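Local coordinates for protein accelerated cell death 11 (Arabidopsis thaliana, PDB 4NTO) that selectively transfers ceramide-1-phosphate and phytoceramide-1-phosphate between membranes, using a helical glycolipid-transfer-protein fold that binds the phosphate headgroup, at residues L43-F48 and A61-V66; D67-A72 and R100-V105. The protein carries 1 engineered substitution. All blocks are in the same frame, centred on the assembly; numbering follows the deposited sequence.

Contact 1 (L43-F48 and A61-V66); sequences LVSPLF and AYVAKV. Engineered in segment 61-66: Ala-61 (natural residue Asp). With 1PW ((2S,3R,4E)-2-(acetylamino)-3-hydroxyoctadec-4-en-1-yl dihydrogen phosphate), chain D.
Tyr-62 reaches from helix 58-72 to helix 34-50 and meets three of its side chains, each at a different part of the phenol. Phe-48 takes one face: its CE2 corner rests 3.8 Å from CD2 of Tyr-62, displaced toward the rim. The two rings are inclined at 58° with centroids 5.2 Å apart, an oblique pair. On the opposite face lies CG2 of Val-66, one turn further along the tyrosine's own helix, so the ring is held between an aromatic corner and a methyl. Ser-45 comes in the plane of the ring, its OG 3.5 Å from CE2 of Tyr-62, and the same OG touches CG2 of Val-63. A small residue suits this point, where the CA atoms of Ser-45 and Val-63 are only 6.5 Å apart. At the far end, Val-44 crosses the phenol nearly at right angles and sets its CB 3.6 Å from OH of Tyr-62.

With CG anti to the backbone N (chi1 -177°), the tyrosine points across the interface, and its hydroxyl hydrogen-bonds the carbonyl O of Cys-41 on helix 34-50. The wide pi-type turn at 61-63 lies at the root of this side chain, within the all-helical GLTP fold. The side chain of Lys-65 extends from the same helix to the lipid site; bent at chi2, it brings NZ to 3.4 Å from phosphate oxygen OAF of 1PW, a weak bond, while Met-60 O also accepts from NZ. Ala-61 is an engineered replacement for the natural Asp, the residue that binds the headgroup at this position. Between the two segments the contact is mainly aromatic and apolar, with the phenol hydroxyl bonded beyond them to Cys-41, whereas the lysine would favour an anionic headgroup.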
ATOM      1  N   LEU A  43      -7.041   6.018  -0.560  1.00 29.69           N
ATOM      2  CA  LEU A  43      -7.780   5.574  -1.744  1.00 30.46           C
ATOM      3  C   LEU A  43      -7.554   4.083  -2.033  1.00 28.17           C
ATOM      4  O   LEU A  43      -8.316   3.455  -2.783  1.00 25.39           O
ATOM      5  CB  LEU A  43      -7.355   6.405  -2.948  1.00 29.19           C
ATOM      6  CG  LEU A  43      -7.576   7.898  -2.707  1.00 32.01           C
ATOM      7  CD1 LEU A  43      -7.077   8.738  -3.906  1.00 29.24           C
ATOM      8  CD2 LEU A  43      -9.065   8.127  -2.415  1.00 33.41           C
ATOM      9  N   VAL A  44      -6.502   3.534  -1.438  1.00 23.28           N
ATOM     10  CA  VAL A  44      -6.125   2.144  -1.652  1.00 28.16           C
ATOM     11  C   VAL A  44      -6.946   1.212  -0.763  1.00 29.45           C
ATOM     12  O   VAL A  44      -7.234   0.082  -1.126  1.00 28.15           O
ATOM     13  CB  VAL A  44      -4.626   1.963  -1.368  1.00 28.27           C
ATOM     14  CG1 VAL A  44      -4.202   0.522  -1.531  1.00 27.75           C
ATOM     15  CG2 VAL A  44      -3.817   2.866  -2.308  1.00 31.77           C
ATOM     16  N   SER A  45      -7.329   1.714   0.404  1.00 32.08           N
ATOM     17  CA  SER A  45      -8.108   0.952   1.382  1.00 33.09           C
ATOM     18  C   SER A  45      -9.286   0.138   0.828  1.00 31.72           C
ATOM     19  O   SER A  45      -9.442  -1.026   1.190  1.00 31.30           O
ATOM     20  CB  SER A  45      -8.559   1.865   2.540  1.00 31.46           C
ATOM     21  OG  SER A  45      -7.426   2.388   3.231  1.00 28.43           O
ATOM     22  N   PRO A  46     -10.113   0.733  -0.048  1.00 30.88           N
ATOM     23  CA  PRO A  46     -11.260  -0.064  -0.512  1.00 31.73           C
ATOM     24  C   PRO A  46     -10.856  -1.346  -1.238  1.00 33.89           C
ATOM     25  O   PRO A  46     -11.617  -2.315  -1.218  1.00 33.36           O
ATOM     26  CB  PRO A  46     -11.976   0.880  -1.480  1.00 32.83           C
ATOM     27  CG  PRO A  46     -11.594   2.249  -1.037  1.00 33.29           C
ATOM     28  CD  PRO A  46     -10.172   2.121  -0.550  1.00 30.75           C
ATOM     29  N   LEU A  47      -9.680  -1.349  -1.865  1.00 34.91           N
ATOM     30  CA  LEU A  47      -9.198  -2.543  -2.553  1.00 39.17           C
ATOM     31  C   LEU A  47      -9.142  -3.757  -1.642  1.00 38.33           C
ATOM     32  O   LEU A  47      -9.579  -4.838  -2.031  1.00 37.07           O
ATOM     33  CB  LEU A  47      -7.800  -2.337  -3.120  1.00 37.68           C
ATOM     34  CG  LEU A  47      -7.608  -1.360  -4.270  1.00 42.68           C
ATOM     35  CD1 LEU A  47      -6.217  -1.582  -4.835  1.00 45.33           C
ATOM     36  CD2 LEU A  47      -8.667  -1.534  -5.337  1.00 44.30           C
ATOM     37  N   PHE A  48      -8.571  -3.587  -0.450  1.00 33.57           N
ATOM     38  CA  PHE A  48      -8.424  -4.713   0.464  1.00 32.72           C
ATOM     39  C   PHE A  48      -9.791  -5.315   0.790  1.00 34.42           C
ATOM     40  O   PHE A  48      -9.935  -6.542   0.911  1.00 36.81           O
ATOM     41  CB  PHE A  48      -7.674  -4.303   1.736  1.00 30.29           C
ATOM     42  CG  PHE A  48      -6.215  -3.939   1.499  1.00 32.81           C
ATOM     43  CD1 PHE A  48      -5.294  -4.902   1.113  1.00 33.77           C
ATOM     44  CD2 PHE A  48      -5.771  -2.645   1.686  1.00 29.55           C
ATOM     45  CE1 PHE A  48      -3.967  -4.576   0.905  1.00 34.47           C
ATOM     46  CE2 PHE A  48      -4.445  -2.316   1.478  1.00 32.95           C
ATOM     47  CZ  PHE A  48      -3.542  -3.288   1.090  1.00 32.39           C
ATOM     48  N   ALA A  61      -3.882  -3.339  10.182  1.00 31.95           N
ATOM     49  CA  ALA A  61      -2.524  -3.265   9.665  1.00 28.85           C
ATOM     50  C   ALA A  61      -2.293  -2.105   8.709  1.00 28.79           C
ATOM     51  O   ALA A  61      -1.161  -1.665   8.541  1.00 30.86           O
ATOM     52  CB  ALA A  61      -2.149  -4.576   8.989  1.00 27.90           C
ATOM     53  N   TYR A  62      -3.348  -1.624   8.058  1.00 28.54           N
ATOM     54  CA  TYR A  62      -3.166  -0.601   7.032  1.00 24.97           C
ATOM     55  C   TYR A  62      -4.056   0.618   7.289  1.00 24.26           C
ATOM     56  O   TYR A  62      -3.566   1.734   7.389  1.00 25.44           O
ATOM     57  CB  TYR A  62      -3.422  -1.183   5.628  1.00 22.42           C
ATOM     58  CG  TYR A  62      -3.190  -0.189   4.523  1.00 22.93           C
ATOM     59  CD1 TYR A  62      -1.899   0.064   4.049  1.00 23.96           C
ATOM     60  CD2 TYR A  62      -4.244   0.518   3.970  1.00 20.88           C
ATOM     61  CE1 TYR A  62      -1.665   0.977   3.052  1.00 25.16           C
ATOM     62  CE2 TYR A  62      -4.021   1.451   2.948  1.00 23.00           C
ATOM     63  CZ  TYR A  62      -2.729   1.674   2.503  1.00 28.24           C
ATOM     64  OH  TYR A  62      -2.494   2.591   1.506  1.00 28.04           O
ATOM     65  N   VAL A  63      -5.360   0.400   7.408  1.00 24.43           N
ATOM     66  CA  VAL A  63      -6.299   1.509   7.585  1.00 26.75           C
ATOM     67  C   VAL A  63      -6.033   2.345   8.850  1.00 29.82           C
ATOM     68  O   VAL A  63      -5.998   3.581   8.779  1.00 32.10           O
ATOM     69  CB  VAL A  63      -7.758   1.039   7.529  1.00 27.18           C
ATOM     70  CG1 VAL A  63      -8.708   2.188   7.870  1.00 27.18           C
ATOM     71  CG2 VAL A  63      -8.091   0.505   6.135  1.00 27.59           C
ATOM     72  N   ALA A  64      -5.828   1.681   9.990  1.00 25.28           N
ATOM     73  CA  ALA A  64      -5.491   2.394  11.225  1.00 23.87           C
ATOM     74  C   ALA A  64      -4.211   3.203  11.061  1.00 27.26           C
ATOM     75  O   ALA A  64      -4.041   4.245  11.687  1.00 27.22           O
ATOM     76  CB  ALA A  64      -5.347   1.427  12.393  1.00 21.07           C
ATOM     77  N   LYS A  65      -3.311   2.723  10.215  1.00 28.41           N
ATOM     78  CA  LYS A  65      -2.033   3.383  10.029  1.00 27.29           C
ATOM     79  C   LYS A  65      -2.211   4.642   9.213  1.00 28.34           C
ATOM     80  O   LYS A  65      -1.682   5.698   9.565  1.00 32.30           O
ATOM     81  CB  LYS A  65      -1.044   2.448   9.335  1.00 27.51           C
ATOM     82  CG  LYS A  65      -0.185   1.635  10.269  1.00 31.32           C
ATOM     83  CD  LYS A  65      -0.970   0.594  11.043  1.00 29.85           C
ATOM     84  CE  LYS A  65      -0.081  -0.041  12.104  1.00 35.22           C
ATOM     85  NZ  LYS A  65      -0.853  -0.981  12.990  1.00 38.27           N
ATOM     86  N   VAL A  66      -2.931   4.517   8.103  1.00 26.96           N
ATOM     87  CA  VAL A  66      -3.251   5.671   7.266  1.00 28.64           C
ATOM     88  C   VAL A  66      -4.001   6.742   8.095  1.00 28.10           C
ATOM     89  O   VAL A  66      -3.693   7.931   8.007  1.00 28.63           O
ATOM     90  CB  VAL A  66      -4.068   5.241   6.008  1.00 28.52           C
ATOM     91  CG1 VAL A  66      -4.551   6.441   5.215  1.00 29.79           C
ATOM     92  CG2 VAL A  66      -3.237   4.320   5.103  1.00 24.16           C
TER
HETATM   93  CAA 1PW D 301     -15.815 -14.412  14.170  1.00 54.32           C
HETATM   94  CAJ 1PW D 301     -14.365 -14.469  13.641  1.00 55.36           C
HETATM   95  CAL 1PW D 301     -13.892 -13.132  12.970  1.00 65.07           C
HETATM   96  CAN 1PW D 301     -12.591 -13.393  12.122  1.00 47.56           C
HETATM   97  CAP 1PW D 301     -11.432 -12.423  12.521  1.00 58.69           C
HETATM   98  CAR 1PW D 301     -11.211 -11.344  11.408  1.00 47.48           C
HETATM   99  CAT 1PW D 301      -9.752 -11.295  10.964  1.00 48.04           C
HETATM  100  CAU 1PW D 301      -8.858 -10.981  12.142  1.00 50.07           C
HETATM  101  CAS 1PW D 301      -7.492 -10.503  11.640  1.00 50.72           C
HETATM  102  CAQ 1PW D 301      -6.920  -9.455  12.615  1.00 50.02           C
HETATM  103  CAO 1PW D 301      -5.455  -9.072  12.223  1.00 48.24           C
HETATM  104  CAM 1PW D 301      -4.868  -8.236  13.359  1.00 48.56           C
HETATM  105  CAK 1PW D 301      -3.493  -7.617  12.961  1.00 86.05           C
HETATM  106  CAH 1PW D 301      -3.093  -6.560  14.003  1.00 87.92           C
HETATM  107  CAI 1PW D 301      -2.616  -5.317  13.641  1.00 90.05           C
HETATM  108  CAZ 1PW D 301      -1.594  -4.584  14.513  1.00 90.88           C
HETATM  109  OAE 1PW D 301      -2.218  -4.009  15.641  1.00 88.46           O
HETATM  110  CBA 1PW D 301      -0.515  -5.549  14.913  1.00 93.21           C
HETATM  111  NAW 1PW D 301      -0.030  -6.185  13.737  1.00 94.31           N
HETATM  112  CAY 1PW D 301       0.516  -7.434  13.762  1.00 94.16           C
HETATM  113  CAB 1PW D 301       0.542  -8.120  12.388  1.00 94.18           C
HETATM  114  OAC 1PW D 301       0.993  -8.052  14.860  1.00 94.01           O
HETATM  115  CAV 1PW D 301       0.640  -4.777  15.536  1.00 91.47           C
HETATM  116  OAX 1PW D 301       0.826  -3.601  14.732  1.00 90.37           O
HETATM  117  PBB 1PW D 301       2.308  -3.280  14.176  1.00 70.10           P
HETATM  118  OAF 1PW D 301       2.320  -1.803  14.022  1.00 71.30           O
HETATM  119  OAG 1PW D 301       3.289  -3.568  15.381  1.00 83.22           O
HETATM  120  OAD 1PW D 301       2.673  -4.034  12.935  1.00 70.10           O

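Contact 2 (D67-A72 and R100-V105); sequences DDLVRA and RNLLRV. With 1PW ((2S,3R,4E)-2-(acetylamino)-3-hydroxyoctadec-4-en-1-yl dihydrogen phosphate), chain D.
Asn-101 and Asp-68 make the polar link between the two helices: ND2 of Asn-101 donates to OD2 of Asp-68 over 3.0 Å, nearly straight at 164°. The acceptor lies in the amide plane, but the carboxylate is met from above its own plane, 65° out of it; the two flat groups stand 79° apart. The trans chi1 of Asp-68 carries its carboxylate across to helix 98-121, and the same OD2 also bonds ND1 of His-98. Asn-101 suits its place, offering an N-H without adding charge beside Lys-65 and the arginines. Deeper in, Leu-69 sends CD1 tip to tip against CG2 of Val-105 at 4.0 Å and crosses Leu-102, whose CD1 is 4.1 Å from it. Branched apolar residues fit this buried layer, which Phe-37 of helix 34-50 and Met-82 of helix 79-88 extend.

In this GLTP fold, helix 98-121 also carries the phosphate-binding arginines, turned from the aspartate side to the lipid. Arg-104 NE donates to OAD of 1PW at 2.9 Å, almost straight and at the guanidinium edge. Arg-100, extended from CG to NE, presents its guanidinium edge to OAG of the same phosphate, with NE giving weak bonds to OAG and OAF. NH1 of Arg-104 lies over the centre of the Arg-100 guanidinium, two cations gathered round one anion. Farther out, the C-terminal carboxylate of Trp-207 forms a salt bridge with NH2 of Arg-104.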
ATOM      1  N   ASP A  67      -4.975   6.300   8.886  1.00 26.05           N
ATOM      2  CA  ASP A  67      -5.733   7.167   9.804  1.00 30.61           C
ATOM      3  C   ASP A  67      -4.800   8.016  10.674  1.00 29.70           C
ATOM      4  O   ASP A  67      -5.018   9.211  10.850  1.00 31.37           O
ATOM      5  CB  ASP A  67      -6.626   6.327  10.738  1.00 31.30           C
ATOM      6  CG  ASP A  67      -7.864   5.780  10.049  1.00 33.71           C
ATOM      7  OD1 ASP A  67      -8.260   6.318   8.994  1.00 33.26           O
ATOM      8  OD2 ASP A  67      -8.460   4.819  10.577  1.00 34.35           O
ATOM      9  N   ASP A  68      -3.766   7.385  11.220  1.00 27.06           N
ATOM     10  CA  ASP A  68      -2.785   8.096  12.038  1.00 31.01           C
ATOM     11  C   ASP A  68      -2.018   9.144  11.217  1.00 33.99           C
ATOM     12  O   ASP A  68      -1.768  10.262  11.693  1.00 34.21           O
ATOM     13  CB  ASP A  68      -1.821   7.119  12.713  1.00 33.24           C
ATOM     14  CG  ASP A  68      -0.674   7.825  13.437  1.00 40.11           C
ATOM     15  OD1 ASP A  68      -0.936   8.455  14.484  1.00 41.53           O
ATOM     16  OD2 ASP A  68       0.491   7.744  12.970  1.00 38.94           O
ATOM     17  N   LEU A  69      -1.653   8.798   9.984  1.00 30.64           N
ATOM     18  CA  LEU A  69      -0.946   9.752   9.137  1.00 31.50           C
ATOM     19  C   LEU A  69      -1.883  10.896   8.729  1.00 29.85           C
ATOM     20  O   LEU A  69      -1.443  12.026   8.539  1.00 30.42           O
ATOM     21  CB  LEU A  69      -0.327   9.064   7.907  1.00 31.65           C
ATOM     22  CG  LEU A  69       0.659   7.904   8.153  1.00 34.82           C
ATOM     23  CD1 LEU A  69       1.289   7.401   6.847  1.00 30.92           C
ATOM     24  CD2 LEU A  69       1.753   8.269   9.172  1.00 33.96           C
ATOM     25  N   VAL A  70      -3.169  10.592   8.587  1.00 30.43           N
ATOM     26  CA  VAL A  70      -4.162  11.612   8.277  1.00 38.32           C
ATOM     27  C   VAL A  70      -4.194  12.636   9.414  1.00 41.19           C
ATOM     28  O   VAL A  70      -4.186  13.844   9.184  1.00 42.30           O
ATOM     29  CB  VAL A  70      -5.563  10.985   8.085  1.00 39.05           C
ATOM     30  CG1 VAL A  70      -6.663  12.017   8.326  1.00 39.95           C
ATOM     31  CG2 VAL A  70      -5.686  10.367   6.689  1.00 34.13           C
ATOM     32  N   ARG A  71      -4.214  12.120  10.638  1.00 40.35           N
ATOM     33  CA  ARG A  71      -4.185  12.913  11.855  1.00 43.34           C
ATOM     34  C   ARG A  71      -2.912  13.764  11.899  1.00 41.12           C
ATOM     35  O   ARG A  71      -2.976  14.985  11.991  1.00 41.45           O
ATOM     36  CB  ARG A  71      -4.248  11.965  13.056  1.00 45.64           C
ATOM     37  CG  ARG A  71      -4.258  12.626  14.406  1.00 52.98           C
ATOM     38  CD  ARG A  71      -5.669  12.757  14.949  1.00 62.79           C
ATOM     39  NE  ARG A  71      -5.671  12.983  16.393  1.00 71.16           N
ATOM     40  CZ  ARG A  71      -5.776  12.019  17.307  1.00 77.46           C
ATOM     41  NH1 ARG A  71      -5.896  10.749  16.932  1.00 78.61           N
ATOM     42  NH2 ARG A  71      -5.766  12.328  18.599  1.00 79.06           N
ATOM     43  N   ALA A  72      -1.764  13.102  11.809  1.00 37.27           N
ATOM     44  CA  ALA A  72      -0.459  13.758  11.743  1.00 35.99           C
ATOM     45  C   ALA A  72      -0.365  14.914  10.743  1.00 38.22           C
ATOM     46  O   ALA A  72       0.405  15.860  10.951  1.00 38.09           O
ATOM     47  CB  ALA A  72       0.618  12.730  11.430  1.00 36.00           C
ATOM     48  N   ARG A 100       6.723   4.198  12.536  1.00 25.47           N
ATOM     49  CA  ARG A 100       6.435   2.780  12.484  1.00 25.90           C
ATOM     50  C   ARG A 100       5.251   2.570  11.556  1.00 26.75           C
ATOM     51  O   ARG A 100       5.236   1.638  10.740  1.00 25.75           O
ATOM     52  CB  ARG A 100       6.126   2.256  13.877  1.00 30.36           C
ATOM     53  CG  ARG A 100       5.781   0.798  13.952  1.00 29.41           C
ATOM     54  CD  ARG A 100       5.708   0.384  15.423  1.00 34.37           C
ATOM     55  NE  ARG A 100       5.217  -0.981  15.624  1.00 38.25           N
ATOM     56  CZ  ARG A 100       5.992  -2.012  15.938  1.00 47.16           C
ATOM     57  NH1 ARG A 100       7.301  -1.838  16.082  1.00 49.45           N
ATOM     58  NH2 ARG A 100       5.462  -3.217  16.103  1.00 49.42           N
ATOM     59  N   ASN A 101       4.278   3.471  11.668  1.00 25.48           N
ATOM     60  CA  ASN A 101       3.070   3.408  10.865  1.00 26.80           C
ATOM     61  C   ASN A 101       3.345   3.604   9.371  1.00 28.98           C
ATOM     62  O   ASN A 101       2.776   2.904   8.527  1.00 27.01           O
ATOM     63  CB  ASN A 101       2.019   4.393  11.403  1.00 21.54           C
ATOM     64  CG  ASN A 101       1.403   3.900  12.710  1.00 28.66           C
ATOM     65  OD1 ASN A 101       1.562   2.736  13.063  1.00 31.64           O
ATOM     66  ND2 ASN A 101       0.708   4.776  13.424  1.00 29.18           N
ATOM     67  N   LEU A 102       4.245   4.537   9.070  1.00 24.80           N
ATOM     68  CA  LEU A 102       4.672   4.807   7.707  1.00 21.87           C
ATOM     69  C   LEU A 102       5.270   3.555   7.057  1.00 25.26           C
ATOM     70  O   LEU A 102       4.985   3.240   5.892  1.00 25.46           O
ATOM     71  CB  LEU A 102       5.683   5.954   7.714  1.00 20.59           C
ATOM     72  CG  LEU A 102       6.211   6.415   6.355  1.00 23.72           C
ATOM     73  CD1 LEU A 102       5.074   6.888   5.429  1.00 21.30           C
ATOM     74  CD2 LEU A 102       7.272   7.490   6.523  1.00 22.36           C
ATOM     75  N   LEU A 103       6.079   2.828   7.823  1.00 23.20           N
ATOM     76  CA  LEU A 103       6.731   1.635   7.317  1.00 25.66           C
ATOM     77  C   LEU A 103       5.699   0.571   6.925  1.00 25.37           C
ATOM     78  O   LEU A 103       5.878  -0.156   5.939  1.00 22.13           O
ATOM     79  CB  LEU A 103       7.711   1.092   8.357  1.00 22.69           C
ATOM     80  CG  LEU A 103       8.523  -0.146   8.002  1.00 28.35           C
ATOM     81  CD1 LEU A 103       9.242   0.035   6.663  1.00 28.81           C
ATOM     82  CD2 LEU A 103       9.528  -0.454   9.130  1.00 27.55           C
ATOM     83  N   ARG A 104       4.622   0.484   7.700  1.00 24.70           N
ATOM     84  CA  ARG A 104       3.583  -0.506   7.432  1.00 23.58           C
ATOM     85  C   ARG A 104       2.706  -0.051   6.286  1.00 23.00           C
ATOM     86  O   ARG A 104       2.212  -0.864   5.516  1.00 25.55           O
ATOM     87  CB  ARG A 104       2.739  -0.767   8.672  1.00 27.28           C
ATOM     88  CG  ARG A 104       3.333  -1.812   9.593  1.00 32.10           C
ATOM     89  CD  ARG A 104       4.014  -1.194  10.797  1.00 37.04           C
ATOM     90  NE  ARG A 104       4.534  -2.238  11.677  1.00 39.61           N
ATOM     91  CZ  ARG A 104       5.820  -2.540  11.814  1.00 35.36           C
ATOM     92  NH1 ARG A 104       6.178  -3.504  12.634  1.00 33.14           N
ATOM     93  NH2 ARG A 104       6.750  -1.877  11.141  1.00 35.01           N
ATOM     94  N   VAL A 105       2.507   1.255   6.168  1.00 24.65           N
ATOM     95  CA  VAL A 105       1.762   1.783   5.033  1.00 24.66           C
ATOM     96  C   VAL A 105       2.524   1.475   3.734  1.00 23.22           C
ATOM     97  O   VAL A 105       1.942   1.024   2.758  1.00 26.11           O
ATOM     98  CB  VAL A 105       1.459   3.289   5.204  1.00 24.45           C
ATOM     99  CG1 VAL A 105       1.020   3.908   3.884  1.00 22.59           C
ATOM    100  CG2 VAL A 105       0.378   3.500   6.278  1.00 18.65           C
TER
HETATM  101  CAA 1PW D 301     -15.815 -14.412  14.170  1.00 54.32           C
HETATM  102  CAJ 1PW D 301     -14.365 -14.469  13.641  1.00 55.36           C
HETATM  103  CAL 1PW D 301     -13.892 -13.132  12.970  1.00 65.07           C
HETATM  104  CAN 1PW D 301     -12.591 -13.393  12.122  1.00 47.56           C
HETATM  105  CAP 1PW D 301     -11.432 -12.423  12.521  1.00 58.69           C
HETATM  106  CAR 1PW D 301     -11.211 -11.344  11.408  1.00 47.48           C
HETATM  107  CAT 1PW D 301      -9.752 -11.295  10.964  1.00 48.04           C
HETATM  108  CAU 1PW D 301      -8.858 -10.981  12.142  1.00 50.07           C
HETATM  109  CAS 1PW D 301      -7.492 -10.503  11.640  1.00 50.72           C
HETATM  110  CAQ 1PW D 301      -6.920  -9.455  12.615  1.00 50.02           C
HETATM  111  CAO 1PW D 301      -5.455  -9.072  12.223  1.00 48.24           C
HETATM  112  CAM 1PW D 301      -4.868  -8.236  13.359  1.00 48.56           C
HETATM  113  CAK 1PW D 301      -3.493  -7.617  12.961  1.00 86.05           C
HETATM  114  CAH 1PW D 301      -3.093  -6.560  14.003  1.00 87.92           C
HETATM  115  CAI 1PW D 301      -2.616  -5.317  13.641  1.00 90.05           C
HETATM  116  CAZ 1PW D 301      -1.594  -4.584  14.513  1.00 90.88           C
HETATM  117  OAE 1PW D 301      -2.218  -4.009  15.641  1.00 88.46           O
HETATM  118  CBA 1PW D 301      -0.515  -5.549  14.913  1.00 93.21           C
HETATM  119  NAW 1PW D 301      -0.030  -6.185  13.737  1.00 94.31           N
HETATM  120  CAY 1PW D 301       0.516  -7.434  13.762  1.00 94.16           C
HETATM  121  CAB 1PW D 301       0.542  -8.120  12.388  1.00 94.18           C
HETATM  122  OAC 1PW D 301       0.993  -8.052  14.860  1.00 94.01           O
HETATM  123  CAV 1PW D 301       0.640  -4.777  15.536  1.00 91.47           C
HETATM  124  OAX 1PW D 301       0.826  -3.601  14.732  1.00 90.37           O
HETATM  125  PBB 1PW D 301       2.308  -3.280  14.176  1.00 70.10           P
HETATM  126  OAF 1PW D 301       2.320  -1.803  14.022  1.00 71.30           O
HETATM  127  OAG 1PW D 301       3.289  -3.568  15.381  1.00 83.22           O
HETATM  128  OAD 1PW D 301       2.673  -4.034  12.935  1.00 70.10           O

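Helix 58-72 packs on helix 34-50 in contact 1 and on helix 98-121 in contact 2, although neither segment is confined to one neighbour. Both interfaces are largely buried with a partly exposed margin, Ser-45 and Val-63 in contact 1, Asp-68 in contact 2. Contact 1, nearer the centre of the chain, relies on aromatic and apolar surfaces; only contact 2 has a side-chain hydrogen bond between its segments. The segments run closer to antiparallel in contact 1, at 161°, than in contact 2, at 128°. Lys-65 joins the two: its CB packs on CG2 of Val-105 at 3.5 Å and its CE approaches OD1 of Asn-101. Contact 1 contributes this lysine to the 1PW phosphate, and contact 2 two arginines.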